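Local coordinates for protein vanadium-dependent haloperoxidase (Zobellia galactanivorans, PDB 4CIT) that binds vanadate in a largely helical fold and, as a bacterial vanadium-dependent iodoperoxidase, probably uses hydrogen peroxide to oxidise iodide, at residues I53-S58 with I124-R129; P59-R64 with G201-W206; Y68-A73 with A313-S318; N168-A173 with N207-F212; V319-A324 with S369-A374. All blocks are in the same frame, centred on the assembly; numbering follows the deposited sequence.

Contact 1: I53-S58 with I124-R129; sequences IHDIFS and IFSEDR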
# COMPACT_ATOMS: atom_id res chain seq x y z
N ILE A 53 10.99 6.69 -1.14
CA ILE A 53 11.30 7.32 -2.42
C ILE A 53 12.80 7.40 -2.58
O ILE A 53 13.40 6.86 -3.55
CB ILE A 53 10.78 8.72 -2.53
CG1 ILE A 53 9.25 8.75 -2.40
CG2 ILE A 53 11.19 9.31 -3.89
CD1 ILE A 53 8.73 10.18 -2.32
N HIS A 54 13.44 8.00 -1.58
CA HIS A 54 14.89 8.09 -1.62
C HIS A 54 15.63 6.74 -1.81
O HIS A 54 16.62 6.67 -2.62
CB HIS A 54 15.42 8.86 -0.38
CG HIS A 54 16.90 8.94 -0.36
ND1 HIS A 54 17.60 9.78 -1.19
CD2 HIS A 54 17.82 8.19 0.29
CE1 HIS A 54 18.90 9.61 -0.99
NE2 HIS A 54 19.06 8.65 -0.10
N ASP A 55 15.20 5.66 -1.13
CA ASP A 55 15.89 4.39 -1.08
C ASP A 55 15.46 3.44 -2.23
O ASP A 55 15.99 2.31 -2.35
CB ASP A 55 15.61 3.68 0.27
CG ASP A 55 16.33 4.33 1.46
OD1 ASP A 55 17.21 5.20 1.26
OD2 ASP A 55 16.06 3.95 2.65
N ILE A 56 14.48 3.91 -2.98
CA ILE A 56 13.96 3.23 -4.19
C ILE A 56 13.38 1.85 -3.88
O ILE A 56 13.68 0.82 -4.45
CB ILE A 56 14.94 3.25 -5.37
CG1 ILE A 56 15.74 4.59 -5.34
CG2 ILE A 56 14.15 3.15 -6.66
CD1 ILE A 56 16.71 4.76 -6.49
N PHE A 57 12.42 1.89 -2.98
CA PHE A 57 11.57 0.73 -2.73
C PHE A 57 10.53 0.52 -3.81
O PHE A 57 9.82 1.41 -4.22
CB PHE A 57 11.00 0.80 -1.34
CG PHE A 57 12.01 0.45 -0.28
CD1 PHE A 57 12.36 -0.86 -0.05
CD2 PHE A 57 12.66 1.44 0.46
CE1 PHE A 57 13.34 -1.23 0.88
CE2 PHE A 57 13.60 1.09 1.39
CZ PHE A 57 13.94 -0.23 1.63
N SER A 58 10.28 -0.74 -4.15
CA SER A 58 9.26 -1.08 -5.15
C SER A 58 7.83 -1.12 -4.54
O SER A 58 7.68 -1.21 -3.32
CB SER A 58 9.55 -2.45 -5.73
OG SER A 58 9.39 -3.48 -4.74
N ILE A 124 13.57 0.47 6.48
CA ILE A 124 14.20 1.25 5.41
C ILE A 124 15.72 1.20 5.46
O ILE A 124 16.27 0.70 6.37
CB ILE A 124 13.63 2.67 5.24
CG1 ILE A 124 13.53 3.52 6.48
CG2 ILE A 124 12.24 2.62 4.67
CD1 ILE A 124 14.83 3.78 7.14
N PHE A 125 16.40 1.72 4.42
CA PHE A 125 17.87 1.70 4.36
C PHE A 125 18.49 2.91 5.00
O PHE A 125 19.39 2.73 5.79
CB PHE A 125 18.40 1.51 2.91
CG PHE A 125 18.39 0.07 2.46
CD1 PHE A 125 19.33 -0.85 2.99
CD2 PHE A 125 17.45 -0.40 1.52
CE1 PHE A 125 19.31 -2.20 2.58
CE2 PHE A 125 17.42 -1.76 1.15
CZ PHE A 125 18.36 -2.64 1.67
N SER A 126 17.98 4.09 4.74
CA SER A 126 18.54 5.36 5.27
C SER A 126 17.95 5.62 6.69
O SER A 126 17.14 6.50 6.88
CB SER A 126 18.21 6.49 4.31
OG SER A 126 18.75 6.24 3.01
N GLU A 127 18.41 4.83 7.65
CA GLU A 127 17.93 4.83 9.03
C GLU A 127 18.13 6.17 9.73
O GLU A 127 17.28 6.63 10.48
CB GLU A 127 18.67 3.72 9.83
CG GLU A 127 18.34 2.32 9.37
CD GLU A 127 18.55 1.24 10.42
OE1 GLU A 127 19.00 1.59 11.52
OE2 GLU A 127 18.25 0.04 10.18
N ASP A 128 19.19 6.87 9.35
CA ASP A 128 19.49 8.18 9.89
C ASP A 128 18.38 9.20 9.67
O ASP A 128 18.20 10.15 10.46
CB ASP A 128 20.86 8.68 9.41
CG ASP A 128 20.89 9.00 7.94
OD1 ASP A 128 20.23 8.34 7.11
OD2 ASP A 128 21.68 9.90 7.61
N ARG A 129 17.63 9.02 8.58
CA ARG A 129 16.53 9.89 8.28
C ARG A 129 15.30 9.64 9.11
O ARG A 129 14.52 10.53 9.26
CB ARG A 129 16.17 9.86 6.79
CG ARG A 129 17.39 10.22 5.93
CD ARG A 129 17.04 10.20 4.44
NE ARG A 129 18.17 10.67 3.62
CZ ARG A 129 18.04 11.37 2.48
NH1 ARG A 129 16.85 11.66 1.94
NH2 ARG A 129 19.13 11.81 1.87
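Asp-55 reaches across to Phe-125 and Ser-126, CG anti to the carbonyl carbon (chi1 -72°), and its carboxylate takes three hydrogen bonds. OD1 accepts from Ser-126 OG at 2.6 Å through its syn lone pair. OD2 receives two backbone donors from the same face of its plane: Ser-126 N at 2.8 Å, on the syn side and fairly straight (160°), and Phe-125 N at 2.9 Å, from above the plane. An alanine at Asp-55 would probably leave these two amides and the Ser-126 hydroxyl without their shared acceptor and free the 124-129 turn to shift. The guanidinium of Arg-129 lies flat on the His-54 ring, planes 15° apart and centres 3.8 Å apart, while Ser-126 OG sits at the ring's edge. Phe-57 CZ meets Phe-125 CD2 at 3.5 Å; the planes are almost parallel but the ring centres 5.7 Å apart, too far for a full stack. Phe-57 CE2 also touches Ile-124 CG2. Farther out, Val-48, Ile-51 and Ile-65 pack on Ile-124, and Arg-47 bonds to Arg-129 O. The last turn of helix 38-55, closed by a Schellman motif at Ile-56, holds through Asp-55 the inverse gamma turn centred on Ser-126, ahead of helix 128-144.

Contact 2: P59-R64 with G201-W206; sequences PPVASR and GIEPHW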
# COMPACT_ATOMS: atom_id res chain seq x y z
N PRO A 59 6.77 -1.11 -5.39
CA PRO A 59 5.41 -1.11 -4.83
C PRO A 59 5.05 -2.22 -3.85
O PRO A 59 4.58 -1.93 -2.72
CB PRO A 59 4.49 -1.06 -6.06
CG PRO A 59 5.34 -0.34 -7.08
CD PRO A 59 6.78 -0.77 -6.82
N PRO A 60 5.39 -3.47 -4.16
CA PRO A 60 5.07 -4.48 -3.15
C PRO A 60 5.86 -4.37 -1.84
O PRO A 60 5.28 -4.57 -0.76
CB PRO A 60 5.42 -5.84 -3.85
CG PRO A 60 6.08 -5.48 -5.15
CD PRO A 60 5.90 -4.02 -5.43
N VAL A 61 7.14 -4.04 -1.94
CA VAL A 61 8.01 -3.95 -0.74
C VAL A 61 7.54 -2.77 0.17
O VAL A 61 7.52 -2.89 1.41
CB VAL A 61 9.51 -3.78 -1.11
CG1 VAL A 61 10.33 -3.51 0.13
CG2 VAL A 61 9.98 -5.05 -1.79
N ALA A 62 7.08 -1.67 -0.45
CA ALA A 62 6.53 -0.52 0.27
C ALA A 62 5.35 -0.93 1.16
O ALA A 62 5.21 -0.44 2.27
CB ALA A 62 6.10 0.55 -0.73
N SER A 63 4.52 -1.90 0.72
CA SER A 63 3.34 -2.30 1.48
C SER A 63 3.70 -3.01 2.78
O SER A 63 3.06 -2.88 3.82
CB SER A 63 2.38 -3.15 0.66
OG SER A 63 2.96 -4.39 0.32
N ARG A 64 4.84 -3.68 2.74
CA ARG A 64 5.33 -4.41 3.90
C ARG A 64 5.87 -3.37 4.96
O ARG A 64 5.70 -3.49 6.16
CB ARG A 64 6.42 -5.37 3.45
CG ARG A 64 7.12 -6.14 4.55
CD ARG A 64 8.11 -7.22 4.00
NE ARG A 64 8.72 -7.94 5.10
CZ ARG A 64 9.80 -7.65 5.77
NH1 ARG A 64 10.51 -6.55 5.50
NH2 ARG A 64 10.17 -8.47 6.71
N GLY A 201 12.03 -8.23 -14.17
CA GLY A 201 10.77 -8.15 -13.45
C GLY A 201 10.96 -7.94 -11.95
O GLY A 201 11.75 -8.65 -11.29
N ILE A 202 10.21 -7.02 -11.38
CA ILE A 202 10.25 -6.76 -9.93
C ILE A 202 9.63 -7.85 -9.14
O ILE A 202 8.48 -8.26 -9.37
CB ILE A 202 9.49 -5.44 -9.60
CG1 ILE A 202 10.15 -4.31 -10.39
CG2 ILE A 202 9.35 -5.18 -8.11
CD1 ILE A 202 11.57 -3.94 -10.07
N GLU A 203 10.34 -8.30 -8.11
CA GLU A 203 9.76 -9.18 -7.06
C GLU A 203 9.00 -10.47 -7.54
O GLU A 203 7.91 -10.73 -7.15
CB GLU A 203 8.98 -8.41 -5.97
CG GLU A 203 9.78 -7.38 -5.20
CD GLU A 203 10.91 -7.97 -4.32
OE1 GLU A 203 10.93 -9.19 -3.95
OE2 GLU A 203 11.79 -7.18 -3.92
N PRO A 204 9.66 -11.29 -8.32
CA PRO A 204 9.06 -12.49 -8.88
C PRO A 204 8.53 -13.42 -7.82
O PRO A 204 7.61 -14.22 -8.05
CB PRO A 204 10.19 -13.04 -9.76
CG PRO A 204 11.49 -12.45 -9.13
CD PRO A 204 11.08 -11.08 -8.73
N HIS A 205 9.20 -13.40 -6.66
CA HIS A 205 8.82 -14.23 -5.53
C HIS A 205 8.09 -13.54 -4.44
O HIS A 205 8.07 -14.04 -3.31
CB HIS A 205 10.12 -14.93 -4.93
CG HIS A 205 10.86 -15.71 -5.98
ND1 HIS A 205 10.30 -16.80 -6.59
CD2 HIS A 205 12.06 -15.50 -6.58
CE1 HIS A 205 11.16 -17.29 -7.49
NE2 HIS A 205 12.24 -16.54 -7.47
N TRP A 206 7.39 -12.45 -4.70
CA TRP A 206 6.60 -11.81 -3.64
C TRP A 206 5.51 -12.74 -3.16
O TRP A 206 5.16 -12.66 -1.97
CB TRP A 206 6.02 -10.49 -4.10
CG TRP A 206 5.70 -9.56 -3.02
CD1 TRP A 206 4.46 -9.19 -2.58
CD2 TRP A 206 6.64 -9.00 -2.12
NE1 TRP A 206 4.57 -8.36 -1.46
CE2 TRP A 206 5.92 -8.28 -1.14
CE3 TRP A 206 8.07 -9.08 -2.01
CZ2 TRP A 206 6.57 -7.58 -0.13
CZ3 TRP A 206 8.70 -8.40 -0.98
CH2 TRP A 206 7.95 -7.71 -0.03
O HOH W 1 2.95 -7.28 0.67
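Pro-60 and Trp-206 mark the closest backbone approach, with CA atoms 7.5 Å apart, where the first turn of helix 59-80 faces the type I turn running from Glu-203 to Trp-206. The proline lies over one face of the indole: its CB stands 3.5 Å from the centroid of the five-membered ring and only 6° off the ring normal, a CH-pi contact. Trp-206 CG is anti to the backbone N (chi1 -157°), on the side of the helix. The six-membered ring reaches the next residues of the helix: CZ3 meets Val-61 CG2 at 3.7 Å and CH2 lies near Arg-64 CD at 4.1 Å. No direct hydrogen bond crosses the contact; a water does the work instead. It accepts from Trp-206 NE1 in the plane of the ring, at 2.9 Å, and donates to Ser-63 OG, whose own proton goes to Pro-60 O at 2.6 Å. The helix-start carbonyl is thereby tied, through one hydroxyl and one water, to the indole N-H. Glu-203 CG lies near Pro-60 CG, and a bend at chi2 (-66°) places CD, from which OE2 comes to Val-61 CG2 at 3.5 Å. The charged ends are paired elsewhere: Glu-203 OE1 with Arg-176, Arg-64 NE with Asp-170. Trp-329 covers Pro-60 as well, and Ile-326 meets the indole. The arrangement is a helix start covered by a long loop beside the vanadate pocket: the side chain of Pro-60 is about 8 Å from a bound vanadate, and Ile-202 bonds through its backbone to Pro-360, next to the pocket residues Pro-359 and Phe-361.

Contact 3: Y68-A73 with A313-S318; sequences YPNVAA and AYTKAS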
# COMPACT_ATOMS: atom_id res chain seq x y z
N TYR A 68 3.82 -3.47 9.12
CA TYR A 68 4.36 -3.93 10.37
C TYR A 68 4.42 -2.84 11.48
O TYR A 68 4.06 -3.12 12.63
CB TYR A 68 5.73 -4.56 10.22
CG TYR A 68 5.63 -5.97 9.69
CD1 TYR A 68 5.15 -7.03 10.51
CD2 TYR A 68 6.06 -6.26 8.44
CE1 TYR A 68 5.09 -8.35 10.04
CE2 TYR A 68 5.96 -7.57 7.92
CZ TYR A 68 5.51 -8.61 8.72
OH TYR A 68 5.48 -9.87 8.23
N PRO A 69 4.87 -1.64 11.18
CA PRO A 69 4.90 -0.63 12.22
C PRO A 69 3.49 -0.24 12.71
O PRO A 69 3.29 -0.00 13.90
CB PRO A 69 5.59 0.52 11.55
CG PRO A 69 6.46 -0.12 10.48
CD PRO A 69 5.51 -1.12 9.93
N ASN A 70 2.50 -0.20 11.83
CA ASN A 70 1.15 -0.01 12.30
C ASN A 70 0.67 -1.11 13.17
O ASN A 70 -0.00 -0.83 14.21
CB ASN A 70 0.19 0.21 11.11
CG ASN A 70 0.42 1.54 10.45
OD1 ASN A 70 0.71 2.57 11.14
ND2 ASN A 70 0.10 1.60 9.15
N VAL A 71 0.95 -2.39 12.86
CA VAL A 71 0.51 -3.48 13.71
C VAL A 71 1.08 -3.32 15.09
O VAL A 71 0.36 -3.56 16.09
CB VAL A 71 0.84 -4.89 13.07
CG1 VAL A 71 0.64 -6.04 14.01
CG2 VAL A 71 0.02 -5.08 11.82
N ALA A 72 2.40 -3.01 15.18
CA ALA A 72 3.00 -2.78 16.50
C ALA A 72 2.31 -1.70 17.36
O ALA A 72 1.97 -1.93 18.54
CB ALA A 72 4.52 -2.49 16.37
N ALA A 73 2.07 -0.55 16.75
CA ALA A 73 1.34 0.50 17.44
C ALA A 73 -0.06 0.13 17.80
O ALA A 73 -0.53 0.37 18.95
CB ALA A 73 1.32 1.70 16.56
N ALA A 313 -7.79 2.45 11.67
CA ALA A 313 -8.01 2.58 10.29
C ALA A 313 -6.73 2.29 9.43
O ALA A 313 -6.75 1.54 8.39
CB ALA A 313 -8.55 3.93 9.96
N TYR A 314 -5.60 2.88 9.87
CA TYR A 314 -4.36 2.68 9.15
C TYR A 314 -3.92 1.21 9.18
O TYR A 314 -3.35 0.69 8.22
CB TYR A 314 -3.21 3.54 9.67
CG TYR A 314 -3.39 4.99 9.61
CD1 TYR A 314 -4.43 5.58 8.97
CD2 TYR A 314 -2.44 5.82 10.16
CE1 TYR A 314 -4.54 6.98 8.89
CE2 TYR A 314 -2.51 7.21 10.07
CZ TYR A 314 -3.61 7.78 9.46
OH TYR A 314 -3.78 9.16 9.46
N THR A 315 -4.16 0.53 10.29
CA THR A 315 -3.79 -0.84 10.42
C THR A 315 -4.59 -1.75 9.60
O THR A 315 -4.04 -2.60 8.85
CB THR A 315 -3.80 -1.24 11.91
OG1 THR A 315 -2.91 -0.34 12.61
CG2 THR A 315 -3.23 -2.63 12.05
N LYS A 316 -5.91 -1.57 9.62
CA LYS A 316 -6.75 -2.42 8.80
C LYS A 316 -6.42 -2.19 7.28
O LYS A 316 -6.33 -3.18 6.52
CB LYS A 316 -8.22 -2.21 9.14
CG LYS A 316 -9.11 -3.33 8.67
CD LYS A 316 -10.60 -3.12 8.97
CE LYS A 316 -10.98 -2.98 10.40
NZ LYS A 316 -12.46 -3.18 10.64
N ALA A 317 -6.20 -0.97 6.89
CA ALA A 317 -5.88 -0.60 5.48
C ALA A 317 -4.53 -1.15 5.02
O ALA A 317 -4.40 -1.78 3.93
CB ALA A 317 -5.99 0.87 5.20
N SER A 318 -3.51 -0.98 5.89
CA SER A 318 -2.18 -1.39 5.52
C SER A 318 -2.07 -2.92 5.48
O SER A 318 -1.37 -3.44 4.61
CB SER A 318 -1.10 -0.70 6.32
OG SER A 318 -1.19 -1.07 7.68
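Asn-70, set against Thr-315 and Ser-318, forms the tight part of this helix pair, the CA atoms of Asn-70 and Thr-315 lying 5.4 Å apart where helix 59-80 passes helix 307-335. The short axes approach to 8.8 Å and run at 140° to each other. Thr-315 OG1 touches both the carbonyl oxygen and CB of Asn-70, the latter at 3.5 Å, but its hydrogen bond is made within its own helix, to Leu-311 O. With OG1 anti to the carbonyl carbon (chi1 -56°), the threonine places CG2 anti to the backbone N, where it meets Val-71. The looser part begins there: Val-71 CG2 and Thr-315 CG2 are 4.1 Å apart, the two side chains crossing at about a right angle. Toward Tyr-314 the contact thins too, since that residue offers Asn-70 ND2 only its CB and carbonyl oxygen, its ring leading away to Asp-42, which bonds its hydroxyl. Neither part opens to solvent, for every touching residue is buried: Met-293 packs on Asn-70 and Ser-318, and His-116 on Asn-70. One polar link joins the helices, a weak hydrogen bond from Asn-70 ND2 to Ser-318 OG at 3.3 Å. Ser-318 OG itself donates to Tyr-314 O at 2.8 Å, a carbonyl that Ser-318 N reaches from the opposite face. The hydroxyl proton is therefore spent within the helix, while Ser-318 OG still accepts, weakly, from the Asn-70 side-chain amide. The chemistry implies a close approach allowed by the short Thr-315 and Ser-318 side chains, with only a modest polar pull between the helices.

Contact 4: N168-A173 with N207-F212; sequences NKDNYA and NKIRPF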
# COMPACT_ATOMS: atom_id res chain seq x y z
N ASN A 168 10.49 -10.79 11.16
CA ASN A 168 11.66 -11.45 10.65
C ASN A 168 11.49 -12.94 10.32
O ASN A 168 12.47 -13.56 9.89
CB ASN A 168 12.88 -11.29 11.58
CG ASN A 168 13.45 -9.85 11.56
OD1 ASN A 168 13.34 -9.10 10.63
ND2 ASN A 168 14.04 -9.49 12.64
N LYS A 169 10.30 -13.50 10.53
CA LYS A 169 10.00 -14.84 10.14
C LYS A 169 9.06 -14.92 8.90
O LYS A 169 8.51 -15.95 8.62
CB LYS A 169 9.34 -15.54 11.32
CG LYS A 169 10.30 -15.80 12.49
CD LYS A 169 9.49 -16.38 13.63
CE LYS A 169 10.21 -16.44 14.97
NZ LYS A 169 11.47 -17.23 14.77
N ASP A 170 8.91 -13.82 8.18
CA ASP A 170 7.93 -13.73 7.10
C ASP A 170 8.49 -14.08 5.70
O ASP A 170 7.82 -13.94 4.69
CB ASP A 170 7.30 -12.35 7.06
CG ASP A 170 8.15 -11.28 6.41
OD1 ASP A 170 9.37 -11.42 6.21
OD2 ASP A 170 7.54 -10.20 6.16
N ASN A 171 9.70 -14.57 5.63
CA ASN A 171 10.33 -14.98 4.37
C ASN A 171 10.90 -13.93 3.50
O ASN A 171 11.53 -14.22 2.45
CB ASN A 171 9.47 -15.94 3.55
CG ASN A 171 10.31 -17.02 2.82
OD1 ASN A 171 11.26 -17.57 3.37
ND2 ASN A 171 9.86 -17.41 1.66
N TYR A 172 10.78 -12.66 3.91
CA TYR A 172 11.35 -11.58 3.09
C TYR A 172 12.87 -11.77 3.00
O TYR A 172 13.47 -11.62 1.96
CB TYR A 172 11.08 -10.24 3.73
CG TYR A 172 11.69 -9.07 3.08
CD1 TYR A 172 11.14 -8.57 1.91
CD2 TYR A 172 12.80 -8.42 3.62
CE1 TYR A 172 11.67 -7.49 1.26
CE2 TYR A 172 13.35 -7.28 2.98
CZ TYR A 172 12.81 -6.87 1.77
OH TYR A 172 13.28 -5.80 1.08
N ALA A 173 13.49 -12.06 4.13
CA ALA A 173 15.00 -12.08 4.11
C ALA A 173 15.43 -13.17 3.12
O ALA A 173 16.39 -12.98 2.42
CB ALA A 173 15.59 -12.40 5.45
N ASN A 207 5.06 -13.72 -3.99
CA ASN A 207 4.14 -14.71 -3.53
C ASN A 207 4.64 -15.67 -2.48
O ASN A 207 3.87 -16.50 -1.99
CB ASN A 207 3.43 -15.39 -4.69
CG ASN A 207 4.31 -16.27 -5.45
OD1 ASN A 207 5.55 -16.26 -5.28
ND2 ASN A 207 3.69 -17.07 -6.38
N LYS A 208 5.93 -15.58 -2.16
CA LYS A 208 6.51 -16.43 -1.11
C LYS A 208 6.64 -15.73 0.24
O LYS A 208 7.13 -16.34 1.19
CB LYS A 208 7.87 -16.92 -1.55
CG LYS A 208 7.84 -17.70 -2.81
CD LYS A 208 7.12 -18.98 -2.72
CE LYS A 208 7.20 -19.75 -4.07
NZ LYS A 208 5.81 -20.14 -4.52
N ILE A 209 6.16 -14.50 0.33
CA ILE A 209 6.14 -13.74 1.61
C ILE A 209 4.93 -14.28 2.40
O ILE A 209 3.87 -14.56 1.85
CB ILE A 209 5.95 -12.24 1.31
CG1 ILE A 209 7.12 -11.69 0.42
CG2 ILE A 209 5.84 -11.51 2.66
CD1 ILE A 209 8.46 -11.78 1.08
N ARG A 210 5.07 -14.43 3.71
CA ARG A 210 3.94 -14.75 4.56
C ARG A 210 2.84 -13.75 4.50
O ARG A 210 3.04 -12.59 4.86
CB ARG A 210 4.45 -14.83 6.00
CG ARG A 210 3.39 -15.35 7.02
CD ARG A 210 3.85 -15.22 8.43
NE ARG A 210 4.20 -13.83 8.77
CZ ARG A 210 5.08 -13.46 9.68
NH1 ARG A 210 5.72 -14.33 10.42
NH2 ARG A 210 5.24 -12.20 9.91
N PRO A 211 1.63 -14.14 4.07
CA PRO A 211 0.56 -13.16 4.15
C PRO A 211 0.10 -12.88 5.59
O PRO A 211 0.32 -13.72 6.51
CB PRO A 211 -0.58 -13.82 3.38
CG PRO A 211 -0.11 -15.11 2.88
CD PRO A 211 1.19 -15.45 3.58
N PHE A 212 -0.43 -11.71 5.84
CA PHE A 212 -1.01 -11.41 7.18
C PHE A 212 -2.30 -12.11 7.50
O PHE A 212 -2.47 -12.60 8.63
CB PHE A 212 -1.25 -9.88 7.28
CG PHE A 212 -0.00 -9.08 7.42
CD1 PHE A 212 0.72 -9.04 8.62
CD2 PHE A 212 0.52 -8.37 6.35
CE1 PHE A 212 1.85 -8.24 8.73
CE2 PHE A 212 1.72 -7.63 6.45
CZ PHE A 212 2.34 -7.51 7.70
O HOH W 2 6.48 -17.49 9.88
O HOH W 3 4.54 -9.84 5.11
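Arg-210 spreads its guanidinium against Asp-170, whose CB lies 3.4 Å above one face, offset toward the rim and nearest to NH2. Lys-169 O stands obliquely off the same group and is joined to NH1 by a water, which donates to the carbonyl at 2.8 Å and accepts a longer bond from the arginine. Arg-210 also makes a cation-pi contact with Trp-166, while NH1 bonds to Trp-166 O. The other flat group, the Tyr-172 ring, has Ile-209 CD1 at its edge; that methyl comes to 3.5 Å from Tyr-172 CA. The arginine gets to Asp-170 by folding at chi3 (57°), which turns NE back toward CB of the aspartate. An alanine at Arg-210 would probably uncover this side of Asp-170 and leave Trp-166 without its cationic partner. Although opposite in charge, the two end groups do not pair: Asp-170 OD2 lies 4.8 Å from Arg-210 NH2 and instead forms a salt bridge with Arg-64 and a hydrogen bond with Tyr-68. The aspartate is also the head of an Asx turn, its OD1 accepting from Tyr-172 N from well above the carboxylate plane as the chain swings into helix 172-175. Between the backbones, Arg-210 N donates to Asp-170 O at 3.0 Å in a nearly straight bond (172°), with Ile-209 CA-H leaning on the same oxygen. Next along, Asn-171 ND2 gives a hydrogen to Lys-208 O at 3.0 Å, approaching from 43° out of the carbonyl plane. A second water donates to both Asp-170 OD2 and Arg-210 O.

Contact 5: V319-A324 with S369-A374; sequences VAMADA and SVVSGA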
# COMPACT_ATOMS: atom_id res chain seq x y z
N VAL A 319 -2.66 -3.62 6.44
CA VAL A 319 -2.69 -5.07 6.37
C VAL A 319 -3.39 -5.62 5.11
O VAL A 319 -2.86 -6.45 4.38
CB VAL A 319 -3.28 -5.65 7.64
CG1 VAL A 319 -3.54 -7.11 7.49
CG2 VAL A 319 -2.31 -5.37 8.81
N ALA A 320 -4.54 -5.05 4.79
CA ALA A 320 -5.21 -5.41 3.57
C ALA A 320 -4.33 -5.14 2.33
O ALA A 320 -4.32 -6.02 1.42
CB ALA A 320 -6.55 -4.74 3.46
N MET A 321 -3.71 -3.97 2.22
CA MET A 321 -2.92 -3.68 1.06
C MET A 321 -1.72 -4.63 0.91
O MET A 321 -1.30 -4.92 -0.23
CB MET A 321 -2.48 -2.24 1.05
CG MET A 321 -3.61 -1.29 0.73
SD MET A 321 -3.04 0.44 0.50
CE MET A 321 -2.91 1.03 2.10
N ALA A 322 -1.10 -5.00 2.02
CA ALA A 322 0.10 -5.86 1.97
C ALA A 322 -0.40 -7.21 1.42
O ALA A 322 0.25 -7.77 0.48
CB ALA A 322 0.72 -6.03 3.32
N ASP A 323 -1.57 -7.70 1.87
CA ASP A 323 -2.11 -8.97 1.32
C ASP A 323 -2.55 -8.83 -0.16
O ASP A 323 -2.35 -9.73 -0.98
CB ASP A 323 -3.18 -9.59 2.24
CG ASP A 323 -2.54 -10.35 3.48
OD1 ASP A 323 -1.24 -10.25 3.71
OD2 ASP A 323 -3.36 -11.04 4.15
N ALA A 324 -3.03 -7.65 -0.51
CA ALA A 324 -3.41 -7.36 -1.90
C ALA A 324 -2.19 -7.44 -2.86
O ALA A 324 -2.25 -8.03 -3.99
CB ALA A 324 -4.09 -6.05 -1.99
N SER A 369 -5.15 -1.64 -9.68
CA SER A 369 -6.51 -2.11 -9.59
C SER A 369 -6.80 -2.97 -8.36
O SER A 369 -7.79 -2.70 -7.62
CB SER A 369 -6.99 -2.85 -10.83
OG SER A 369 -6.83 -1.96 -11.93
N VAL A 370 -5.89 -3.90 -8.08
CA VAL A 370 -6.05 -4.78 -6.96
C VAL A 370 -5.93 -3.98 -5.64
O VAL A 370 -6.73 -4.18 -4.71
CB VAL A 370 -5.11 -6.01 -7.02
CG1 VAL A 370 -5.31 -6.86 -5.77
CG2 VAL A 370 -5.31 -6.94 -8.25
N VAL A 371 -4.87 -3.17 -5.50
CA VAL A 371 -4.56 -2.48 -4.25
C VAL A 371 -5.61 -1.45 -3.98
O VAL A 371 -6.11 -1.36 -2.88
CB VAL A 371 -3.14 -1.89 -4.22
CG1 VAL A 371 -2.81 -1.21 -2.91
CG2 VAL A 371 -2.15 -3.03 -4.49
N SER A 372 -6.10 -0.75 -5.01
CA SER A 372 -7.19 0.23 -4.83
C SER A 372 -8.47 -0.41 -4.49
O SER A 372 -9.24 0.12 -3.68
CB SER A 372 -7.39 1.02 -6.14
OG SER A 372 -6.20 1.72 -6.34
N GLY A 373 -8.76 -1.57 -5.09
CA GLY A 373 -9.93 -2.34 -4.76
C GLY A 373 -9.99 -2.72 -3.29
O GLY A 373 -11.00 -2.56 -2.59
N ALA A 374 -8.90 -3.23 -2.82
CA ALA A 374 -8.79 -3.64 -1.42
C ALA A 374 -8.86 -2.44 -0.49
O ALA A 374 -9.58 -2.51 0.57
CB ALA A 374 -7.52 -4.43 -1.20
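Ala-324 and Val-371 sit where two long helices of the PAP2-type haloperoxidase domain, 307-335 and 367-383, pack nearly antiparallel. The short axes run at 154° and come within 8.8 Å, a close approach that small residues permit: Ala-324 CB meets Ala-374 CB at 3.9 Å. Val-370 meets the same alanine from a second direction, its CG1 lying 3.7 Å from Ala-324 O and 4.1 Å from Ala-324 CB. The bulkier pair is Met-321 and Val-371, whose side chains cross at about a right angle. There Val-371 CG1, anti to the backbone N (chi1 -179°), meets Met-321 CG at 3.7 Å and the sulfur SD at 3.8 Å, so one methyl spans two atoms of the thioether chain. No hydrogen bond joins the segments; the contact is apolar and every touching residue is buried. The vanadate site adjoins it: Ser-366, Gly-367 and His-368, just before 369-374, line the vanadate pocket, and the side chain of Val-371 is about 8 Å from a bound vanadate. The amino-terminal end of helix 367-383 would probably lend some positive polarity to that oxyanion. Around the pair, helix 426-446 touches both members, through Val-443 on Ala-320 and through Val-433 and Gln-435 on the 369-374 side, while helix 407-420 packs on Ser-369 and Ser-372.

In the fold
From the N terminus, contact 1 closes the loop between helix 38-55 and the turn leading into helix 128-144. Helix 59-80 starts inside that loop and carries the first segments of contacts 2 and 3, both of which cross contact 1. Contact 2 reaches on to the 201-206 loop and crosses contact 3, which closes the longest loop, at helix 307-335. Contact 4 joins 168-173 to 207-212; it nests inside contact 3 and crosses contact 2, which it meets through the Arg-64 to Asp-170 salt bridge. Contact 5 follows all the others in series, tying helix 307-335 to helix 367-383, and touches contact 4 where Asp-323 meets Phe-212 N.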